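PDB 4TKO: EmrA from Aquifex aeolicus, which probably serves as the periplasmic adaptor of a major facilitator superfamily multidrug efflux pump, helping to carry xenobiotics out of the cell. Local coordinates for residues V116-Y130 with F144-R158. Numbering follows the deposited sequence.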
ATOM      1  N   VAL A 116      33.138 -61.881  18.721  1.00 77.93           N
ATOM      2  CA  VAL A 116      34.254 -62.615  18.157  1.00 65.44           C
ATOM      3  C   VAL A 116      35.567 -62.181  18.799  1.00 75.07           C
ATOM      4  O   VAL A 116      36.448 -63.005  19.059  1.00 72.36           O
ATOM      5  CB  VAL A 116      34.327 -62.431  16.635  1.00 66.03           C
ATOM      6  CG1 VAL A 116      35.772 -62.503  16.146  1.00 69.12           C
ATOM      7  CG2 VAL A 116      33.452 -63.472  15.944  1.00 65.23           C
ATOM      8  N   GLU A 117      35.697 -60.887  19.066  1.00 70.15           N
ATOM      9  CA  GLU A 117      36.897 -60.381  19.716  1.00 66.34           C
ATOM     10  C   GLU A 117      36.987 -60.864  21.159  1.00 69.13           C
ATOM     11  O   GLU A 117      38.066 -60.865  21.748  1.00 74.10           O
ATOM     12  CB  GLU A 117      36.936 -58.856  19.662  1.00 77.49           C
ATOM     13  CG  GLU A 117      37.892 -58.301  18.615  1.00 89.38           C
ATOM     14  CD  GLU A 117      39.356 -58.543  18.967  1.00105.00           C
ATOM     15  OE1 GLU A 117      39.634 -59.171  20.022  1.00 96.47           O
ATOM     16  OE2 GLU A 117      40.229 -58.095  18.186  1.00100.20           O
ATOM     17  N   GLU A 118      35.852 -61.270  21.723  1.00 66.70           N
ATOM     18  CA  GLU A 118      35.830 -61.861  23.058  1.00 71.16           C
ATOM     19  C   GLU A 118      36.447 -63.253  23.051  1.00 75.50           C
ATOM     20  O   GLU A 118      37.353 -63.561  23.835  1.00 61.40           O
ATOM     21  CB  GLU A 118      34.402 -61.934  23.594  1.00 65.37           C
ATOM     22  CG  GLU A 118      33.910 -60.632  24.200  1.00 96.19           C
ATOM     23  CD  GLU A 118      34.777 -60.160  25.357  1.00102.75           C
ATOM     24  OE1 GLU A 118      34.296 -60.193  26.512  1.00112.51           O
ATOM     25  OE2 GLU A 118      35.932 -59.747  25.114  1.00 86.65           O
ATOM     26  N   LYS A 119      35.926 -64.088  22.160  1.00 62.22           N
ATOM     27  CA  LYS A 119      36.454 -65.416  21.931  1.00 54.51           C
ATOM     28  C   LYS A 119      37.949 -65.377  21.615  1.00 58.62           C
ATOM     29  O   LYS A 119      38.724 -66.110  22.219  1.00 60.15           O
ATOM     30  CB  LYS A 119      35.689 -66.098  20.793  1.00 65.71           C
ATOM     31  CG  LYS A 119      34.249 -66.430  21.142  1.00 56.53           C
ATOM     32  CD  LYS A 119      33.478 -66.937  19.938  1.00 72.74           C
ATOM     33  CE  LYS A 119      32.004 -67.129  20.296  1.00105.63           C
ATOM     34  NZ  LYS A 119      31.209 -67.810  19.233  1.00103.88           N
ATOM     35  N   ILE A 120      38.357 -64.522  20.684  1.00 54.51           N
ATOM     36  CA  ILE A 120      39.765 -64.465  20.313  1.00 56.31           C
ATOM     37  C   ILE A 120      40.656 -64.181  21.517  1.00 54.21           C
ATOM     38  O   ILE A 120      41.783 -64.653  21.580  1.00 61.50           O
ATOM     39  CB  ILE A 120      40.037 -63.408  19.233  1.00 58.39           C
ATOM     40  CG1 ILE A 120      39.637 -63.934  17.855  1.00 64.60           C
ATOM     41  CG2 ILE A 120      41.510 -63.047  19.200  1.00 47.87           C
ATOM     42  CD1 ILE A 120      39.950 -62.958  16.727  1.00 66.48           C
ATOM     43  N   LYS A 121      40.152 -63.424  22.480  1.00 58.34           N
ATOM     44  CA  LYS A 121      40.953 -63.107  23.658  1.00 59.85           C
ATOM     45  C   LYS A 121      41.255 -64.377  24.447  1.00 59.90           C
ATOM     46  O   LYS A 121      42.383 -64.588  24.890  1.00 58.93           O
ATOM     47  CB  LYS A 121      40.244 -62.076  24.541  1.00 50.92           C
ATOM     48  CG  LYS A 121      40.942 -60.725  24.558  1.00 65.62           C
ATOM     49  CD  LYS A 121      40.203 -59.715  25.419  1.00 91.46           C
ATOM     50  CE  LYS A 121      38.810 -59.431  24.880  1.00 81.56           C
ATOM     51  NZ  LYS A 121      38.005 -58.562  25.791  1.00 82.21           N
ATOM     52  N   LEU A 122      40.241 -65.224  24.597  1.00 53.82           N
ATOM     53  CA  LEU A 122      40.361 -66.474  25.337  1.00 49.41           C
ATOM     54  C   LEU A 122      41.262 -67.472  24.628  1.00 56.25           C
ATOM     55  O   LEU A 122      42.248 -67.939  25.200  1.00 55.61           O
ATOM     56  CB  LEU A 122      38.982 -67.098  25.560  1.00 44.48           C
ATOM     57  CG  LEU A 122      38.130 -66.319  26.560  1.00 60.45           C
ATOM     58  CD1 LEU A 122      36.839 -67.061  26.905  1.00 43.19           C
ATOM     59  CD2 LEU A 122      38.947 -65.993  27.815  1.00 49.17           C
ATOM     60  N   VAL A 123      40.904 -67.809  23.391  1.00 48.86           N
ATOM     61  CA  VAL A 123      41.693 -68.717  22.571  1.00 45.01           C
ATOM     62  C   VAL A 123      43.153 -68.263  22.400  1.00 52.87           C
ATOM     63  O   VAL A 123      44.035 -69.096  22.222  1.00 48.20           O
ATOM     64  CB  VAL A 123      41.060 -68.899  21.178  1.00 44.01           C
ATOM     65  CG1 VAL A 123      42.021 -69.605  20.252  1.00 53.26           C
ATOM     66  CG2 VAL A 123      39.758 -69.684  21.276  1.00 28.54           C
ATOM     67  N   LYS A 124      43.419 -66.958  22.460  1.00 46.10           N
ATOM     68  CA  LYS A 124      44.808 -66.498  22.413  1.00 48.53           C
ATOM     69  C   LYS A 124      45.564 -66.993  23.636  1.00 60.70           C
ATOM     70  O   LYS A 124      46.696 -67.474  23.529  1.00 61.94           O
ATOM     71  CB  LYS A 124      44.902 -64.976  22.322  1.00 55.94           C
ATOM     72  CG  LYS A 124      45.150 -64.465  20.919  1.00 57.52           C
ATOM     73  CD  LYS A 124      45.399 -62.968  20.918  1.00102.54           C
ATOM     74  CE  LYS A 124      46.560 -62.599  21.837  1.00109.25           C
ATOM     75  NZ  LYS A 124      46.841 -61.131  21.780  1.00105.09           N
ATOM     76  N   LEU A 125      44.931 -66.884  24.797  1.00 58.26           N
ATOM     77  CA  LEU A 125      45.509 -67.412  26.023  1.00 62.15           C
ATOM     78  C   LEU A 125      45.698 -68.933  25.954  1.00 51.45           C
ATOM     79  O   LEU A 125      46.754 -69.445  26.315  1.00 50.87           O
ATOM     80  CB  LEU A 125      44.643 -67.032  27.224  1.00 49.51           C
ATOM     81  CG  LEU A 125      44.560 -65.516  27.413  1.00 67.20           C
ATOM     82  CD1 LEU A 125      43.905 -65.184  28.734  1.00 70.88           C
ATOM     83  CD2 LEU A 125      45.931 -64.839  27.289  1.00 46.06           C
ATOM     84  N   ASP A 126      44.686 -69.655  25.491  1.00 44.15           N
ATOM     85  CA  ASP A 126      44.815 -71.103  25.367  1.00 55.51           C
ATOM     86  C   ASP A 126      46.004 -71.415  24.480  1.00 56.03           C
ATOM     87  O   ASP A 126      46.835 -72.249  24.819  1.00 61.78           O
ATOM     88  CB  ASP A 126      43.544 -71.745  24.800  1.00 47.95           C
ATOM     89  CG  ASP A 126      42.454 -71.912  25.849  1.00 70.48           C
ATOM     90  OD1 ASP A 126      42.771 -71.884  27.062  1.00 69.19           O
ATOM     91  OD2 ASP A 126      41.279 -72.080  25.456  1.00 78.67           O
ATOM     92  N   TRP A 127      46.082 -70.709  23.357  1.00 62.22           N
ATOM     93  CA  TRP A 127      47.168 -70.849  22.398  1.00 51.55           C
ATOM     94  C   TRP A 127      48.535 -70.663  23.063  1.00 52.65           C
ATOM     95  O   TRP A 127      49.392 -71.544  22.967  1.00 56.36           O
ATOM     96  CB  TRP A 127      46.979 -69.847  21.251  1.00 52.16           C
ATOM     97  CG  TRP A 127      47.749 -70.180  20.010  1.00 52.62           C
ATOM     98  CD1 TRP A 127      47.322 -70.946  18.949  1.00 48.10           C
ATOM     99  CD2 TRP A 127      49.077 -69.759  19.694  1.00 44.40           C
ATOM    100  NE1 TRP A 127      48.315 -71.024  17.996  1.00 50.97           N
ATOM    101  CE2 TRP A 127      49.408 -70.299  18.427  1.00 50.88           C
ATOM    102  CE3 TRP A 127      50.036 -68.976  20.356  1.00 39.74           C
ATOM    103  CZ2 TRP A 127      50.641 -70.088  17.814  1.00 40.41           C
ATOM    104  CZ3 TRP A 127      51.264 -68.759  19.749  1.00 41.84           C
ATOM    105  CH2 TRP A 127      51.555 -69.316  18.489  1.00 45.13           C
ATOM    106  N   GLU A 128      48.735 -69.527  23.733  1.00 51.57           N
ATOM    107  CA  GLU A 128      49.977 -69.265  24.477  1.00 50.68           C
ATOM    108  C   GLU A 128      50.341 -70.422  25.395  1.00 60.71           C
ATOM    109  O   GLU A 128      51.473 -70.911  25.392  1.00 68.09           O
ATOM    110  CB  GLU A 128      49.866 -67.992  25.325  1.00 57.41           C
ATOM    111  CG  GLU A 128      49.778 -66.680  24.548  1.00 82.66           C
ATOM    112  CD  GLU A 128      50.100 -65.467  25.421  1.00104.51           C
ATOM    113  OE1 GLU A 128      49.160 -64.741  25.821  1.00 91.90           O
ATOM    114  OE2 GLU A 128      51.298 -65.243  25.705  1.00112.17           O
ATOM    115  N   ARG A 129      49.363 -70.845  26.187  1.00 59.01           N
ATOM    116  CA  ARG A 129      49.535 -71.916  27.148  1.00 49.32           C
ATOM    117  C   ARG A 129      49.903 -73.219  26.440  1.00 52.93           C
ATOM    118  O   ARG A 129      50.984 -73.766  26.657  1.00 65.82           O
ATOM    119  CB  ARG A 129      48.255 -72.065  27.978  1.00 49.59           C
ATOM    120  CG  ARG A 129      48.093 -73.370  28.734  1.00 52.22           C
ATOM    121  CD  ARG A 129      46.734 -73.415  29.423  1.00 67.50           C
ATOM    122  NE  ARG A 129      46.504 -74.682  30.114  1.00 79.16           N
ATOM    123  CZ  ARG A 129      45.307 -75.232  30.294  1.00 87.72           C
ATOM    124  NH1 ARG A 129      44.211 -74.632  29.833  1.00 92.97           N
ATOM    125  NH2 ARG A 129      45.209 -76.391  30.926  1.00 84.15           N
ATOM    126  N   TYR A 130      49.012 -73.711  25.587  1.00 47.14           N
ATOM    127  CA  TYR A 130      49.254 -74.947  24.851  1.00 45.97           C
ATOM    128  C   TYR A 130      50.591 -74.936  24.081  1.00 61.01           C
ATOM    129  O   TYR A 130      51.226 -75.972  23.912  1.00 51.64           O
ATOM    130  CB  TYR A 130      48.106 -75.212  23.885  1.00 46.00           C
ATOM    131  CG  TYR A 130      46.932 -75.956  24.478  1.00 50.58           C
ATOM    132  CD1 TYR A 130      46.006 -75.313  25.284  1.00 42.99           C
ATOM    133  CD2 TYR A 130      46.732 -77.304  24.194  1.00 66.31           C
ATOM    134  CE1 TYR A 130      44.921 -76.006  25.817  1.00 64.93           C
ATOM    135  CE2 TYR A 130      45.655 -78.001  24.716  1.00 58.38           C
ATOM    136  CZ  TYR A 130      44.755 -77.351  25.527  1.00 66.75           C
ATOM    137  OH  TYR A 130      43.692 -78.058  26.039  1.00 77.11           O
ATOM    138  N   PHE A 144      47.715 -78.940  20.400  1.00 54.46           N
ATOM    139  CA  PHE A 144      48.118 -77.554  20.251  1.00 65.85           C
ATOM    140  C   PHE A 144      47.712 -76.980  18.907  1.00 69.28           C
ATOM    141  O   PHE A 144      47.259 -75.845  18.830  1.00 67.42           O
ATOM    142  CB  PHE A 144      49.615 -77.405  20.425  1.00 49.82           C
ATOM    143  CG  PHE A 144      50.135 -76.076  19.985  1.00 56.00           C
ATOM    144  CD1 PHE A 144      49.829 -74.929  20.694  1.00 72.05           C
ATOM    145  CD2 PHE A 144      50.945 -75.972  18.872  1.00 67.05           C
ATOM    146  CE1 PHE A 144      50.318 -73.698  20.297  1.00 67.27           C
ATOM    147  CE2 PHE A 144      51.444 -74.746  18.473  1.00 69.61           C
ATOM    148  CZ  PHE A 144      51.129 -73.606  19.188  1.00 65.41           C
ATOM    149  N   GLU A 145      47.881 -77.756  17.845  1.00 67.73           N
ATOM    150  CA  GLU A 145      47.481 -77.282  16.531  1.00 69.75           C
ATOM    151  C   GLU A 145      45.955 -77.218  16.493  1.00 62.37           C
ATOM    152  O   GLU A 145      45.376 -76.413  15.765  1.00 75.57           O
ATOM    153  CB  GLU A 145      48.043 -78.177  15.419  1.00 56.62           C
ATOM    154  CG  GLU A 145      47.199 -79.398  15.091  1.00 76.82           C
ATOM    155  CD  GLU A 145      47.967 -80.451  14.299  1.00 95.24           C
ATOM    156  OE1 GLU A 145      49.222 -80.461  14.358  1.00 93.47           O
ATOM    157  OE2 GLU A 145      47.311 -81.270  13.620  1.00 96.80           O
ATOM    158  N   GLU A 146      45.312 -78.049  17.305  1.00 52.10           N
ATOM    159  CA  GLU A 146      43.857 -78.026  17.434  1.00 61.03           C
ATOM    160  C   GLU A 146      43.380 -76.640  17.884  1.00 66.97           C
ATOM    161  O   GLU A 146      42.406 -76.094  17.363  1.00 73.16           O
ATOM    162  CB  GLU A 146      43.403 -79.101  18.422  1.00 66.70           C
ATOM    163  CG  GLU A 146      41.902 -79.224  18.603  1.00 73.03           C
ATOM    164  CD  GLU A 146      41.534 -80.239  19.674  1.00112.12           C
ATOM    165  OE1 GLU A 146      42.435 -80.989  20.123  1.00110.23           O
ATOM    166  OE2 GLU A 146      40.347 -80.283  20.069  1.00117.56           O
ATOM    167  N   VAL A 147      44.088 -76.081  18.856  1.00 66.94           N
ATOM    168  CA  VAL A 147      43.858 -74.717  19.318  1.00 67.33           C
ATOM    169  C   VAL A 147      44.246 -73.726  18.228  1.00 63.85           C
ATOM    170  O   VAL A 147      43.477 -72.831  17.897  1.00 66.85           O
ATOM    171  CB  VAL A 147      44.663 -74.426  20.617  1.00 63.47           C
ATOM    172  CG1 VAL A 147      44.788 -72.923  20.893  1.00 41.02           C
ATOM    173  CG2 VAL A 147      44.037 -75.157  21.796  1.00 65.27           C
ATOM    174  N   ASP A 148      45.435 -73.915  17.666  1.00 58.46           N
ATOM    175  CA  ASP A 148      45.973 -73.028  16.645  1.00 60.61           C
ATOM    176  C   ASP A 148      45.027 -72.825  15.453  1.00 73.23           C
ATOM    177  O   ASP A 148      44.847 -71.700  14.984  1.00 67.73           O
ATOM    178  CB  ASP A 148      47.323 -73.557  16.151  1.00 65.91           C
ATOM    179  CG  ASP A 148      47.760 -72.915  14.848  1.00 80.18           C
ATOM    180  OD1 ASP A 148      47.358 -73.423  13.773  1.00 78.47           O
ATOM    181  OD2 ASP A 148      48.508 -71.910  14.897  1.00 68.08           O
ATOM    182  N   THR A 149      44.414 -73.890  14.954  1.00 62.99           N
ATOM    183  CA  THR A 149      43.579 -73.712  13.782  1.00 64.45           C
ATOM    184  C   THR A 149      42.207 -73.176  14.170  1.00 75.09           C
ATOM    185  O   THR A 149      41.536 -72.544  13.354  1.00 95.20           O
ATOM    186  CB  THR A 149      43.424 -75.009  12.966  1.00 69.84           C
ATOM    187  OG1 THR A 149      42.486 -75.886  13.607  1.00 62.37           O
ATOM    188  CG2 THR A 149      44.802 -75.684  12.755  1.00 52.59           C
ATOM    189  N   ASN A 150      41.788 -73.404  15.409  1.00 72.69           N
ATOM    190  CA  ASN A 150      40.590 -72.725  15.892  1.00 76.20           C
ATOM    191  C   ASN A 150      40.807 -71.213  15.963  1.00 69.11           C
ATOM    192  O   ASN A 150      39.896 -70.431  15.694  1.00 68.52           O
ATOM    193  CB  ASN A 150      40.164 -73.239  17.263  1.00 69.21           C
ATOM    194  CG  ASN A 150      39.024 -72.416  17.858  1.00 90.71           C
ATOM    195  OD1 ASN A 150      38.092 -72.022  17.148  1.00103.48           O
ATOM    196  ND2 ASN A 150      39.106 -72.132  19.156  1.00 74.05           N
ATOM    197  N   LEU A 151      42.017 -70.807  16.330  1.00 63.16           N
ATOM    198  CA  LEU A 151      42.342 -69.394  16.426  1.00 66.13           C
ATOM    199  C   LEU A 151      42.405 -68.783  15.039  1.00 72.30           C
ATOM    200  O   LEU A 151      42.097 -67.607  14.853  1.00 66.97           O
ATOM    201  CB  LEU A 151      43.671 -69.175  17.154  1.00 47.85           C
ATOM    202  CG  LEU A 151      44.132 -67.713  17.216  1.00 57.53           C
ATOM    203  CD1 LEU A 151      43.318 -66.915  18.226  1.00 59.49           C
ATOM    204  CD2 LEU A 151      45.616 -67.594  17.518  1.00 51.75           C
ATOM    205  N   LYS A 152      42.819 -69.585  14.066  1.00 73.68           N
ATOM    206  CA  LYS A 152      42.917 -69.102  12.699  1.00 73.02           C
ATOM    207  C   LYS A 152      41.515 -68.802  12.175  1.00 77.62           C
ATOM    208  O   LYS A 152      41.273 -67.742  11.587  1.00 83.87           O
ATOM    209  CB  LYS A 152      43.645 -70.121  11.811  1.00 69.58           C
ATOM    210  CG  LYS A 152      45.177 -70.010  11.867  1.00 52.65           C
ATOM    211  CD  LYS A 152      45.837 -71.223  11.221  1.00 61.14           C
ATOM    212  CE  LYS A 152      47.288 -70.942  10.797  1.00 80.41           C
ATOM    213  NZ  LYS A 152      48.182 -70.463  11.896  1.00 69.81           N
ATOM    214  N   VAL A 153      40.594 -69.731  12.411  1.00 62.86           N
ATOM    215  CA  VAL A 153      39.200 -69.549  12.023  1.00 68.40           C
ATOM    216  C   VAL A 153      38.638 -68.245  12.584  1.00 80.47           C
ATOM    217  O   VAL A 153      38.192 -67.380  11.833  1.00 97.98           O
ATOM    218  CB  VAL A 153      38.325 -70.718  12.500  1.00 74.46           C
ATOM    219  CG1 VAL A 153      36.847 -70.399  12.292  1.00 69.06           C
ATOM    220  CG2 VAL A 153      38.728 -71.998  11.784  1.00 66.16           C
ATOM    221  N   LEU A 154      38.671 -68.111  13.905  1.00 70.20           N
ATOM    222  CA  LEU A 154      38.229 -66.891  14.568  1.00 70.69           C
ATOM    223  C   LEU A 154      38.938 -65.637  14.035  1.00 74.74           C
ATOM    224  O   LEU A 154      38.356 -64.559  14.012  1.00 74.56           O
ATOM    225  CB  LEU A 154      38.447 -67.000  16.082  1.00 53.88           C
ATOM    226  CG  LEU A 154      37.288 -67.482  16.961  1.00 65.86           C
ATOM    227  CD1 LEU A 154      36.731 -68.802  16.471  1.00 77.70           C
ATOM    228  CD2 LEU A 154      37.722 -67.597  18.425  1.00 57.69           C
ATOM    229  N   LEU A 155      40.190 -65.771  13.612  1.00 65.01           N
ATOM    230  CA  LEU A 155      40.966 -64.595  13.235  1.00 68.59           C
ATOM    231  C   LEU A 155      40.598 -64.087  11.851  1.00 89.45           C
ATOM    232  O   LEU A 155      40.687 -62.885  11.581  1.00 84.61           O
ATOM    233  CB  LEU A 155      42.468 -64.882  13.291  1.00 59.73           C
ATOM    234  CG  LEU A 155      43.193 -64.341  14.528  1.00 63.32           C
ATOM    235  CD1 LEU A 155      44.698 -64.421  14.366  1.00 65.20           C
ATOM    236  CD2 LEU A 155      42.770 -62.913  14.842  1.00 65.02           C
ATOM    237  N   HIS A 156      40.191 -64.999  10.976  1.00 94.10           N
ATOM    238  CA  HIS A 156      39.855 -64.613   9.612  1.00102.98           C
ATOM    239  C   HIS A 156      38.336 -64.567   9.446  1.00 96.23           C
ATOM    240  O   HIS A 156      37.822 -64.214   8.385  1.00111.56           O
ATOM    241  CB  HIS A 156      40.527 -65.552   8.593  1.00111.23           C
ATOM    242  CG  HIS A 156      39.606 -66.555   7.974  1.00121.19           C
ATOM    243  ND1 HIS A 156      39.346 -67.783   8.547  1.00125.96           N
ATOM    244  CD2 HIS A 156      38.904 -66.527   6.816  1.00121.70           C
ATOM    245  CE1 HIS A 156      38.514 -68.459   7.777  1.00135.82           C
ATOM    246  NE2 HIS A 156      38.228 -67.716   6.719  1.00133.84           N
ATOM    247  N   GLU A 157      37.618 -64.900  10.510  1.00 83.45           N
ATOM    248  CA  GLU A 157      36.201 -64.582  10.568  1.00 85.84           C
ATOM    249  C   GLU A 157      36.060 -63.249  11.301  1.00 90.65           C
ATOM    250  O   GLU A 157      34.960 -62.734  11.488  1.00 95.15           O
ATOM    251  CB  GLU A 157      35.401 -65.696  11.250  1.00 73.56           C
ATOM    252  CG  GLU A 157      34.828 -65.341  12.613  1.00 76.87           C
ATOM    253  CD  GLU A 157      33.865 -66.398  13.142  1.00101.69           C
ATOM    254  OE1 GLU A 157      34.090 -67.606  12.882  1.00 97.79           O
ATOM    255  OE2 GLU A 157      32.878 -66.015  13.815  1.00 88.21           O
ATOM    256  N   ARG A 158      37.197 -62.689  11.704  1.00 88.21           N
ATOM    257  CA  ARG A 158      37.228 -61.372  12.322  1.00 74.97           C
ATOM    258  C   ARG A 158      37.344 -60.301  11.264  1.00 91.93           C
ATOM    259  O   ARG A 158      36.439 -59.486  11.108  1.00108.21           O
ATOM    260  CB  ARG A 158      38.388 -61.235  13.312  1.00 78.53           C
ATOM    261  CG  ARG A 158      38.827 -59.791  13.511  1.00 79.41           C
ATOM    262  CD  ARG A 158      39.638 -59.581  14.773  1.00 66.76           C
ATOM    263  NE  ARG A 158      41.052 -59.906  14.604  1.00 81.29           N
ATOM    264  CZ  ARG A 158      41.993 -59.616  15.503  1.00 86.23           C
ATOM    265  NH1 ARG A 158      41.666 -58.989  16.625  1.00 76.91           N
ATOM    266  NH2 ARG A 158      43.263 -59.946  15.284  1.00 70.15           N
TER
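Trp-127 and Phe-144 meet because each turns its ring carbon CG opposite the backbone N (chi1 -161° and 167°), which swings both rings across the gap between two antiparallel helices. These helices, 102-135 and 141-156, form the far end of the long alpha-helical hairpin of this membrane fusion protein; they pack knobs-into-holes, consistent with the coiled coil predicted for much of the hairpin, and the axes of 116-130 and 144-156 come within 9.2 Å. Trp-127 is a knob among Phe-144, Val-147, Asp-148 and Leu-151. Its large, flat indole suits this place, offering an apolar surface on both sides and an N-H at the rim: Leu-151 CD2 lies over one face in a CH-pi contact, while Phe-144 CZ approaches the opposite face, 3.8 Å from Trp-127 CE2. Near the ring plane, Trp-127 NE1 donates to the anti lone pair of Asp-148 OD2 at 3.2 Å, a bond that, with the packing on both faces, probably helps to hold the indole's rotation; Lys-152 adds a weak salt bridge to the same oxygen.

Val-147 is short and branched, and each methyl has its own task: CG1 nestles against the backbone of Trp-127, and CG2 sits over the centre of the Tyr-130 ring, 4.0 Å from its centroid. Further along, Val-123 fills a hole lined by Val-147, Asn-150, Leu-151 and Leu-154, its CG1 3.5 Å from Leu-151 CB. Ile-120, with its longer branch, reaches Leu-154 and Leu-155. Arg-158 bends at chi3 to bring its guanidinium toward the Glu-117 carboxylate, a salt bridge modelled too short to be trusted in detail, and one face of that guanidinium rests on Ile-120 CD1, 3.9 Å from Arg-158 NE.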